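Local coordinates for protein transcriptional repressor of the blcABC operon (Agrobacterium tumefaciens, PDB 3MQ0) that represses transcription of the blcABC operon, probably by binding DNA through a helix-turn-helix domain, and is regulated via oligomerization, at residues Y119-T124 and G135-A140; D37-S42 and L83-H88; A223-Y228 and A263-L268. One frame throughout, in Å; residues are numbered along the deposited sequence.

Contact 1: residues Y119-T124 and G135-A140; sequences YTVTLT and GCRNSA
This is the open end of a beta hairpin in the GAF-fold domain, where strand 120-127 pairs with strand 130-137. The two run antiparallel, and Val121 and Arg137 form a hydrogen-bonded pair. Arg137 N donates to Val121 O at 2.7 Å, nearly along the C=O axis, and Val121 N returns the bond to Arg137 O. Leu123 and Gly135 form the next such pair. There Leu123 N reaches Gly135 O from above the carbonyl plane, while Gly135 N meets a lone pair of Leu123 O at 3.2 Å. Between them, the non-hydrogen-bonded pair Thr122 and Cys136 brings Thr122 CG2 to 4.2 Å from Cys136 SG. The other edge of strand 120-127 is satisfied by strand 232-241, through Ser239, Ala237 and Gly235.

At the end of the pairing, side chains add further bonds. Thr120 OG1 and Ser139 OG share a hydrogen bond of 3.0 Å, and Ser139 OG also bonds Gln141 N. The Arg137 chain bends at chi3 (82°), which turns its guanidinium back over Val121. Val121 CG2 lies over one face, 3.8 Å from Arg137 NH2. That same NH2 donates to Tyr119 O at 2.9 Å, with the oxygen tilted 31° out of the guanidinium plane.

Contact 2: residues D37-S42 and L83-H88; sequences DLVAGS and LRIGPH
Strand 82-85 crosses the C-terminal end of helix 27-41 almost at a right angle, with the short axes 7.7 Å apart. The contact is small and apolar. It belongs to the winged helix-turn-helix domain of this IclR-type regulator, and the strand is the second of the wing hairpin, in the small antiparallel sheet.

Leu83 comes first. Its carbonyl oxygen lies 3.9 Å from Val39 CG1. Its side chain makes no contact with residues 37-42, so the backbone does the touching. CB of Arg84 points away from helix 27-41, so here too the backbone makes the contact. Its CA is 3.8 Å from Val39 CG1.

Ile85 makes the side-chain contact. Val39 CG1 is anti to its own backbone N (chi1 172°), and this branch reaches onto the strand backbone, 3.6 Å from Ile85 N. In Ile85, CG1 stands beside the backbone N (chi1 -58°), and a second bend carries CD1 back toward the helix. CD1 ends 3.8 Å from Val39 CG1. It also reaches Ala40, where CB is 4.2 Å away. One methyl thus touches two successive helix residues.

After Ile85 the chain leaves the helix. His88 NE2 bonds Asp37 OD1 of the second subunit, and the reciprocal bond is made too; Phe96 of that subunit packs on Ile85.

Around the contact, strand 82-85 is the middle strand, between 46-47 and 75-77. Helix 48-52 packs on both Val39 and Leu83 through Leu51, and helix 59-71 packs on Leu83 through Leu66 and Thr70.

Contact 3: residues A223-Y228 and A263-L268; sequences AAIRDY and ALSEKL
A strand end rests on a helix end here, in the GAF-fold domain. The last residues of strand 218-226 run nearly parallel to the C-terminal turn of helix 247-267, at 15° and with the short axes 6.8 Å apart. One direct hydrogen bond, two bridging waters and a leucine-isoleucine patch hold them together.

Ser265 is the polar centre. Its OG stands beside its own backbone N (chi1 -62°) and accepts the Arg226 N-H at 2.7 Å. The bond is almost straight, 174° at the hydrogen. The hydroxyl also bonds Ala261 O, one helical turn back. Water 1 bridges Ser265 OG and Ala224 O, 2.6 Å from the latter. Ser265 OG is therefore gripped by the strand, the preceding turn of the helix and a bound water. The strand's backbone is tied to the helix by a side chain.

Ile225 supplies the apolar part, and its two branches part company. CG1 lies beside the backbone N, and its CD1 meets Leu264 CD2 at 3.7 Å. CG2 is anti to the backbone N and meets Leu268 CD1 at 3.6 Å. The isoleucine thus bridges two leucines four residues apart, crossing both obliquely.

Past the strand, water 2 joins the chain to the end of the helix. It accepts from Tyr228 N and donates to Leu268 O at 2.7 Å. The same water lies in the plane of the Tyr228 ring, at its edge. Leu90 of the second subunit packs on Tyr228.

Strand 232-241 pairs with this strand through Ile236, Ala234 and Ser233. Helix 102-110 lies against the helix, with Thr105 and His109 on Leu264 and Ile102 on Leu268.

Contacts 1 and 3 both involve the same six-stranded sheet of the GAF-fold domain. Strand 232-241 stands between strand 120-127 of contact 1 and strand 218-226 of contact 3. Their centres are 17 Å apart, and their nearest atoms about 5 Å. Helix 102-110 packs on both contacts. Contact 2 lies in the helix-turn-helix domain, its centre 40 Å from that of contact 1 and 24 Å from that of contact 3. Contacts 2 and 3 both touch the second subunit, whereas contact 1 does not. Pro87 in contact 2 packs on Glu266 of that subunit, a residue of the 263-268 segment.

Contact 1: residues Y119-T124 and G135-A140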
loop_
_atom_site.group_PDB
_atom_site.type_symbol
_atom_site.label_atom_id
_atom_site.label_comp_id
_atom_site.label_asym_id
_atom_site.label_seq_id
_atom_site.Cartn_x
_atom_site.Cartn_y
_atom_site.Cartn_z
ATOM N N TYR B 119 -15.600 -19.962 -24.924
ATOM C CA TYR B 119 -16.531 -19.784 -23.804
ATOM C C TYR B 119 -16.917 -18.347 -23.519
ATOM O O TYR B 119 -16.136 -17.413 -23.729
ATOM C CB TYR B 119 -15.960 -20.400 -22.522
ATOM C CG TYR B 119 -15.340 -21.746 -22.769
ATOM C CD1 TYR B 119 -16.127 -22.850 -23.020
ATOM C CD2 TYR B 119 -13.962 -21.906 -22.775
ATOM C CE1 TYR B 119 -15.564 -24.082 -23.261
ATOM C CE2 TYR B 119 -13.391 -23.132 -23.025
ATOM C CZ TYR B 119 -14.196 -24.215 -23.261
ATOM O OH TYR B 119 -13.634 -25.446 -23.517
ATOM N N THR B 120 -18.124 -18.190 -22.988
ATOM C CA THR B 120 -18.545 -16.908 -22.447
ATOM C C THR B 120 -17.860 -16.732 -21.099
ATOM O O THR B 120 -17.886 -17.631 -20.270
ATOM C CB THR B 120 -20.060 -16.865 -22.266
ATOM O OG1 THR B 120 -20.687 -16.917 -23.557
ATOM C CG2 THR B 120 -20.478 -15.595 -21.536
ATOM N N VAL B 121 -17.245 -15.574 -20.878
ATOM C CA VAL B 121 -16.500 -15.347 -19.642
ATOM C C VAL B 121 -17.074 -14.147 -18.922
ATOM O O VAL B 121 -17.299 -13.103 -19.546
ATOM C CB VAL B 121 -15.020 -15.039 -19.937
ATOM C CG1 VAL B 121 -14.204 -15.046 -18.638
ATOM C CG2 VAL B 121 -14.466 -16.035 -20.935
ATOM N N THR B 122 -17.324 -14.288 -17.623
ATOM C CA THR B 122 -17.901 -13.195 -16.845
ATOM C C THR B 122 -16.968 -12.802 -15.720
ATOM O O THR B 122 -16.137 -13.592 -15.283
ATOM C CB THR B 122 -19.258 -13.598 -16.229
ATOM O OG1 THR B 122 -19.086 -14.813 -15.489
ATOM C CG2 THR B 122 -20.275 -13.844 -17.315
ATOM N N LEU B 123 -17.114 -11.565 -15.267
ATOM C CA LEU B 123 -16.342 -11.028 -14.154
ATOM C C LEU B 123 -17.354 -10.405 -13.211
ATOM O O LEU B 123 -18.180 -9.593 -13.638
ATOM C CB LEU B 123 -15.408 -9.932 -14.653
ATOM C CG LEU B 123 -14.548 -9.189 -13.620
ATOM C CD1 LEU B 123 -13.492 -10.139 -13.090
ATOM C CD2 LEU B 123 -13.907 -7.930 -14.250
ATOM N N THR B 124 -17.285 -10.773 -11.935
ATOM C CA THR B 124 -18.268 -10.309 -10.969
ATOM C C THR B 124 -17.627 -9.835 -9.685
ATOM O O THR B 124 -16.476 -10.161 -9.395
ATOM C CB THR B 124 -19.229 -11.430 -10.570
ATOM O OG1 THR B 124 -18.509 -12.408 -9.808
ATOM C CG2 THR B 124 -19.854 -12.075 -11.796
ATOM N N GLY B 135 -18.132 -7.347 -15.878
ATOM C CA GLY B 135 -17.503 -7.589 -17.169
ATOM C C GLY B 135 -18.049 -8.848 -17.806
ATOM O O GLY B 135 -18.482 -9.760 -17.104
ATOM N N CYS B 136 -18.066 -8.886 -19.135
ATOM C CA CYS B 136 -18.565 -10.061 -19.835
ATOM C C CYS B 136 -17.994 -10.129 -21.239
ATOM O O CYS B 136 -18.141 -9.181 -22.014
ATOM C CB CYS B 136 -20.098 -10.053 -19.898
ATOM S SG CYS B 136 -20.823 -11.512 -20.742
ATOM N N ARG B 137 -17.344 -11.245 -21.568
ATOM C CA ARG B 137 -16.878 -11.474 -22.934
ATOM C C ARG B 137 -17.684 -12.618 -23.546
ATOM O O ARG B 137 -17.577 -13.764 -23.116
ATOM C CB ARG B 137 -15.367 -11.743 -22.992
ATOM C CG ARG B 137 -14.826 -11.779 -24.437
ATOM C CD ARG B 137 -13.387 -12.278 -24.549
ATOM N NE ARG B 137 -13.209 -13.739 -24.537
ATOM C CZ ARG B 137 -14.160 -14.644 -24.764
ATOM N NH1 ARG B 137 -15.401 -14.282 -25.049
ATOM N NH2 ARG B 137 -13.856 -15.931 -24.704
ATOM N N ASN B 138 -18.530 -12.290 -24.527
ATOM C CA ASN B 138 -19.460 -13.259 -25.107
ATOM C C ASN B 138 -18.799 -14.262 -26.033
ATOM O O ASN B 138 -17.694 -14.034 -26.510
ATOM C CB ASN B 138 -20.585 -12.541 -25.845
ATOM C CG ASN B 138 -21.561 -11.899 -24.895
ATOM O OD1 ASN B 138 -21.666 -10.676 -24.828
ATOM N ND2 ASN B 138 -22.265 -12.723 -24.128
ATOM N N SER B 139 -19.495 -15.365 -26.297
ATOM C CA SER B 139 -18.994 -16.416 -27.188
ATOM C C SER B 139 -20.122 -17.054 -27.974
ATOM O O SER B 139 -21.259 -16.572 -27.950
ATOM C CB SER B 139 -18.306 -17.515 -26.387
ATOM O OG SER B 139 -19.278 -18.346 -25.775
ATOM N N ALA B 140 -19.793 -18.146 -28.672
ATOM C CA ALA B 140 -20.756 -18.898 -29.476
ATOM C C ALA B 140 -21.594 -19.885 -28.658
ATOM O O ALA B 140 -22.506 -20.525 -29.188
ATOM C CB ALA B 140 -20.040 -19.635 -30.613
#

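Contact 2: residues D37-S42 and L83-H88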
loop_
_atom_site.group_PDB
_atom_site.type_symbol
_atom_site.label_atom_id
_atom_site.label_comp_id
_atom_site.label_asym_id
_atom_site.label_seq_id
_atom_site.Cartn_x
_atom_site.Cartn_y
_atom_site.Cartn_z
ATOM N N ASP B 37 14.691 -5.243 -5.664
ATOM C CA ASP B 37 13.994 -6.437 -5.202
ATOM C C ASP B 37 14.661 -7.038 -3.962
ATOM O O ASP B 37 13.980 -7.500 -3.050
ATOM C CB ASP B 37 13.899 -7.477 -6.307
ATOM C CG ASP B 37 12.910 -7.090 -7.398
ATOM O OD1 ASP B 37 12.113 -6.133 -7.214
ATOM O OD2 ASP B 37 12.922 -7.766 -8.444
ATOM N N LEU B 38 15.990 -7.046 -3.940
ATOM C CA LEU B 38 16.734 -7.618 -2.819
ATOM C C LEU B 38 16.535 -6.806 -1.551
ATOM O O LEU B 38 16.305 -7.360 -0.483
ATOM C CB LEU B 38 18.215 -7.700 -3.142
ATOM C CG LEU B 38 18.609 -8.857 -4.051
ATOM C CD1 LEU B 38 19.930 -8.556 -4.727
ATOM C CD2 LEU B 38 18.685 -10.155 -3.249
ATOM N N VAL B 39 16.608 -5.487 -1.678
ATOM C CA VAL B 39 16.401 -4.609 -0.534
ATOM C C VAL B 39 14.966 -4.727 -0.020
ATOM O O VAL B 39 14.725 -4.781 1.183
ATOM C CB VAL B 39 16.732 -3.153 -0.894
ATOM C CG1 VAL B 39 16.339 -2.214 0.231
ATOM C CG2 VAL B 39 18.221 -3.030 -1.214
ATOM N N ALA B 40 14.010 -4.787 -0.937
ATOM C CA ALA B 40 12.623 -4.822 -0.528
ATOM C C ALA B 40 12.317 -6.110 0.219
ATOM O O ALA B 40 11.506 -6.117 1.143
ATOM C CB ALA B 40 11.707 -4.661 -1.747
ATOM N N GLY B 41 12.982 -7.194 -0.176
ATOM C CA GLY B 41 12.714 -8.510 0.372
ATOM C C GLY B 41 13.529 -8.898 1.596
ATOM O O GLY B 41 13.304 -9.957 2.174
ATOM N N SER B 42 14.471 -8.047 1.996
ATOM C CA SER B 42 15.288 -8.329 3.177
ATOM C C SER B 42 14.746 -7.626 4.419
ATOM O O SER B 42 14.610 -6.401 4.442
ATOM C CB SER B 42 16.740 -7.906 2.930
ATOM O OG SER B 42 17.536 -8.190 4.070
ATOM N N LEU B 83 21.425 0.350 3.198
ATOM C CA LEU B 83 20.619 0.928 2.152
ATOM C C LEU B 83 19.190 0.452 2.341
ATOM O O LEU B 83 18.951 -0.678 2.758
ATOM C CB LEU B 83 21.177 0.520 0.792
ATOM C CG LEU B 83 22.555 1.115 0.502
ATOM C CD1 LEU B 83 23.231 0.404 -0.647
ATOM C CD2 LEU B 83 22.430 2.608 0.215
ATOM N N ARG B 84 18.238 1.331 2.073
ATOM C CA ARG B 84 16.839 0.956 2.180
ATOM C C ARG B 84 16.105 1.536 0.991
ATOM O O ARG B 84 16.622 2.414 0.311
ATOM C CB ARG B 84 16.253 1.472 3.501
ATOM C CG ARG B 84 17.022 0.915 4.686
ATOM C CD ARG B 84 16.822 1.628 6.019
ATOM N NE ARG B 84 17.914 1.259 6.930
ATOM C CZ ARG B 84 17.929 1.487 8.241
ATOM N NH1 ARG B 84 16.900 2.083 8.832
ATOM N NH2 ARG B 84 18.979 1.111 8.965
ATOM N N ILE B 85 14.905 1.031 0.726
ATOM C CA ILE B 85 14.098 1.607 -0.336
ATOM C C ILE B 85 13.817 3.082 -0.050
ATOM O O ILE B 85 13.447 3.441 1.073
ATOM C CB ILE B 85 12.753 0.871 -0.470
ATOM C CG1 ILE B 85 12.983 -0.622 -0.746
ATOM C CG2 ILE B 85 11.901 1.512 -1.565
ATOM C CD1 ILE B 85 13.641 -0.910 -2.084
ATOM N N GLY B 86 13.957 3.924 -1.072
ATOM C CA GLY B 86 13.629 5.335 -0.964
ATOM C C GLY B 86 12.125 5.531 -1.010
ATOM O O GLY B 86 11.422 4.739 -1.625
ATOM N N PRO B 87 11.623 6.574 -0.343
ATOM C CA PRO B 87 10.179 6.823 -0.231
ATOM C C PRO B 87 9.527 7.183 -1.560
ATOM O O PRO B 87 8.302 7.157 -1.665
ATOM C CB PRO B 87 10.100 8.009 0.721
ATOM C CG PRO B 87 11.457 8.643 0.657
ATOM C CD PRO B 87 12.414 7.533 0.444
ATOM N N HIS B 88 10.328 7.522 -2.561
ATOM C CA HIS B 88 9.762 7.953 -3.836
ATOM C C HIS B 88 8.955 6.844 -4.514
ATOM O O HIS B 88 8.036 7.125 -5.289
ATOM C CB HIS B 88 10.860 8.454 -4.776
ATOM C CG HIS B 88 10.341 9.155 -5.991
ATOM N ND1 HIS B 88 9.830 10.436 -5.949
ATOM C CD2 HIS B 88 10.247 8.753 -7.281
ATOM C CE1 HIS B 88 9.445 10.793 -7.164
ATOM N NE2 HIS B 88 9.688 9.787 -7.989
#

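Contact 3: residues A223-Y228 and A263-L268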
loop_
_atom_site.group_PDB
_atom_site.type_symbol
_atom_site.label_atom_id
_atom_site.label_comp_id
_atom_site.label_asym_id
_atom_site.label_seq_id
_atom_site.Cartn_x
_atom_site.Cartn_y
_atom_site.Cartn_z
ATOM N N ALA B 223 -13.404 -19.027 -10.649
ATOM C CA ALA B 223 -12.165 -18.890 -9.888
ATOM C C ALA B 223 -12.067 -17.495 -9.273
ATOM O O ALA B 223 -12.728 -16.557 -9.718
ATOM C CB ALA B 223 -10.954 -19.144 -10.782
ATOM N N ALA B 224 -11.219 -17.355 -8.262
ATOM C CA ALA B 224 -11.124 -16.105 -7.528
ATOM C C ALA B 224 -10.017 -15.200 -8.066
ATOM O O ALA B 224 -8.931 -15.657 -8.402
ATOM C CB ALA B 224 -10.871 -16.382 -6.049
ATOM N N ILE B 225 -10.305 -13.910 -8.108
ATOM C CA ILE B 225 -9.318 -12.885 -8.442
ATOM C C ILE B 225 -8.989 -12.179 -7.140
ATOM O O ILE B 225 -9.892 -11.788 -6.395
ATOM C CB ILE B 225 -9.895 -11.859 -9.443
ATOM C CG1 ILE B 225 -10.423 -12.544 -10.715
ATOM C CG2 ILE B 225 -8.870 -10.757 -9.761
ATOM C CD1 ILE B 225 -9.419 -13.401 -11.411
ATOM N N ARG B 226 -7.703 -12.020 -6.849
ATOM C CA ARG B 226 -7.309 -11.370 -5.607
ATOM C C ARG B 226 -6.604 -10.048 -5.864
ATOM O O ARG B 226 -5.914 -9.893 -6.878
ATOM C CB ARG B 226 -6.428 -12.304 -4.786
ATOM C CG ARG B 226 -7.213 -13.528 -4.330
ATOM C CD ARG B 226 -6.380 -14.560 -3.600
ATOM N NE ARG B 226 -7.173 -15.779 -3.432
ATOM C CZ ARG B 226 -8.094 -15.949 -2.492
ATOM N NH1 ARG B 226 -8.333 -14.986 -1.613
ATOM N NH2 ARG B 226 -8.776 -17.087 -2.427
ATOM N N ASP B 227 -6.790 -9.103 -4.943
ATOM C CA ASP B 227 -6.186 -7.774 -5.057
ATOM C C ASP B 227 -4.862 -7.740 -4.313
ATOM O O ASP B 227 -4.451 -8.739 -3.718
ATOM C CB ASP B 227 -7.130 -6.688 -4.515
ATOM C CG ASP B 227 -7.520 -6.908 -3.055
ATOM O OD1 ASP B 227 -6.669 -7.328 -2.241
ATOM O OD2 ASP B 227 -8.698 -6.651 -2.714
ATOM N N TYR B 228 -4.201 -6.589 -4.332
ATOM C CA TYR B 228 -2.871 -6.502 -3.756
ATOM C C TYR B 228 -2.880 -6.999 -2.314
ATOM O O TYR B 228 -1.915 -7.594 -1.845
ATOM C CB TYR B 228 -2.328 -5.075 -3.855
ATOM C CG TYR B 228 -3.059 -4.069 -3.007
ATOM C CD1 TYR B 228 -2.532 -3.645 -1.793
ATOM C CD2 TYR B 228 -4.274 -3.536 -3.422
ATOM C CE1 TYR B 228 -3.200 -2.718 -1.009
ATOM C CE2 TYR B 228 -4.949 -2.610 -2.649
ATOM C CZ TYR B 228 -4.408 -2.205 -1.443
ATOM O OH TYR B 228 -5.081 -1.284 -0.673
ATOM N N ALA B 263 -2.995 -15.411 -12.586
ATOM C CA ALA B 263 -2.227 -14.502 -13.444
ATOM C C ALA B 263 -2.891 -13.131 -13.491
ATOM O O ALA B 263 -2.223 -12.098 -13.489
ATOM C CB ALA B 263 -2.090 -15.070 -14.849
ATOM N N LEU B 264 -4.217 -13.112 -13.524
ATOM C CA LEU B 264 -4.928 -11.840 -13.493
ATOM C C LEU B 264 -4.708 -11.107 -12.162
ATOM O O LEU B 264 -4.498 -9.892 -12.146
ATOM C CB LEU B 264 -6.427 -12.070 -13.736
ATOM C CG LEU B 264 -7.324 -10.878 -14.051
ATOM C CD1 LEU B 264 -6.739 -10.038 -15.169
ATOM C CD2 LEU B 264 -8.715 -11.369 -14.438
ATOM N N SER B 265 -4.770 -11.847 -11.056
ATOM C CA SER B 265 -4.520 -11.288 -9.718
ATOM C C SER B 265 -3.143 -10.627 -9.616
ATOM O O SER B 265 -2.989 -9.546 -9.036
ATOM C CB SER B 265 -4.628 -12.395 -8.658
ATOM O OG SER B 265 -5.945 -12.929 -8.659
ATOM N N GLU B 266 -2.144 -11.282 -10.187
ATOM C CA GLU B 266 -0.791 -10.732 -10.212
ATOM C C GLU B 266 -0.756 -9.373 -10.911
ATOM O O GLU B 266 -0.073 -8.448 -10.480
ATOM C CB GLU B 266 0.167 -11.706 -10.885
ATOM C CG GLU B 266 1.621 -11.324 -10.704
ATOM C CD GLU B 266 2.571 -12.388 -11.214
ATOM O OE1 GLU B 266 2.705 -12.522 -12.450
ATOM O OE2 GLU B 266 3.178 -13.091 -10.377
ATOM N N LYS B 267 -1.528 -9.234 -11.975
ATOM C CA LYS B 267 -1.602 -7.959 -12.670
ATOM C C LYS B 267 -2.213 -6.878 -11.794
ATOM O O LYS B 267 -2.008 -5.704 -12.044
ATOM C CB LYS B 267 -2.400 -8.110 -13.968
ATOM C CG LYS B 267 -1.693 -8.962 -15.000
ATOM C CD LYS B 267 -2.499 -9.052 -16.288
ATOM C CE LYS B 267 -1.707 -9.781 -17.371
ATOM N NZ LYS B 267 -2.557 -10.086 -18.561
ATOM N N LEU B 268 -2.951 -7.281 -10.761
ATOM C CA LEU B 268 -3.629 -6.333 -9.883
ATOM C C LEU B 268 -2.871 -6.085 -8.590
ATOM O O LEU B 268 -3.348 -5.360 -7.708
ATOM C CB LEU B 268 -5.054 -6.810 -9.578
ATOM C CG LEU B 268 -5.956 -7.045 -10.788
ATOM C CD1 LEU B 268 -7.307 -7.598 -10.332
ATOM C CD2 LEU B 268 -6.139 -5.756 -11.574
HETATM O O HOH W 1 -6.445 -15.599 -7.664
HETATM O O HOH W 2 -5.348 -4.525 -6.174
#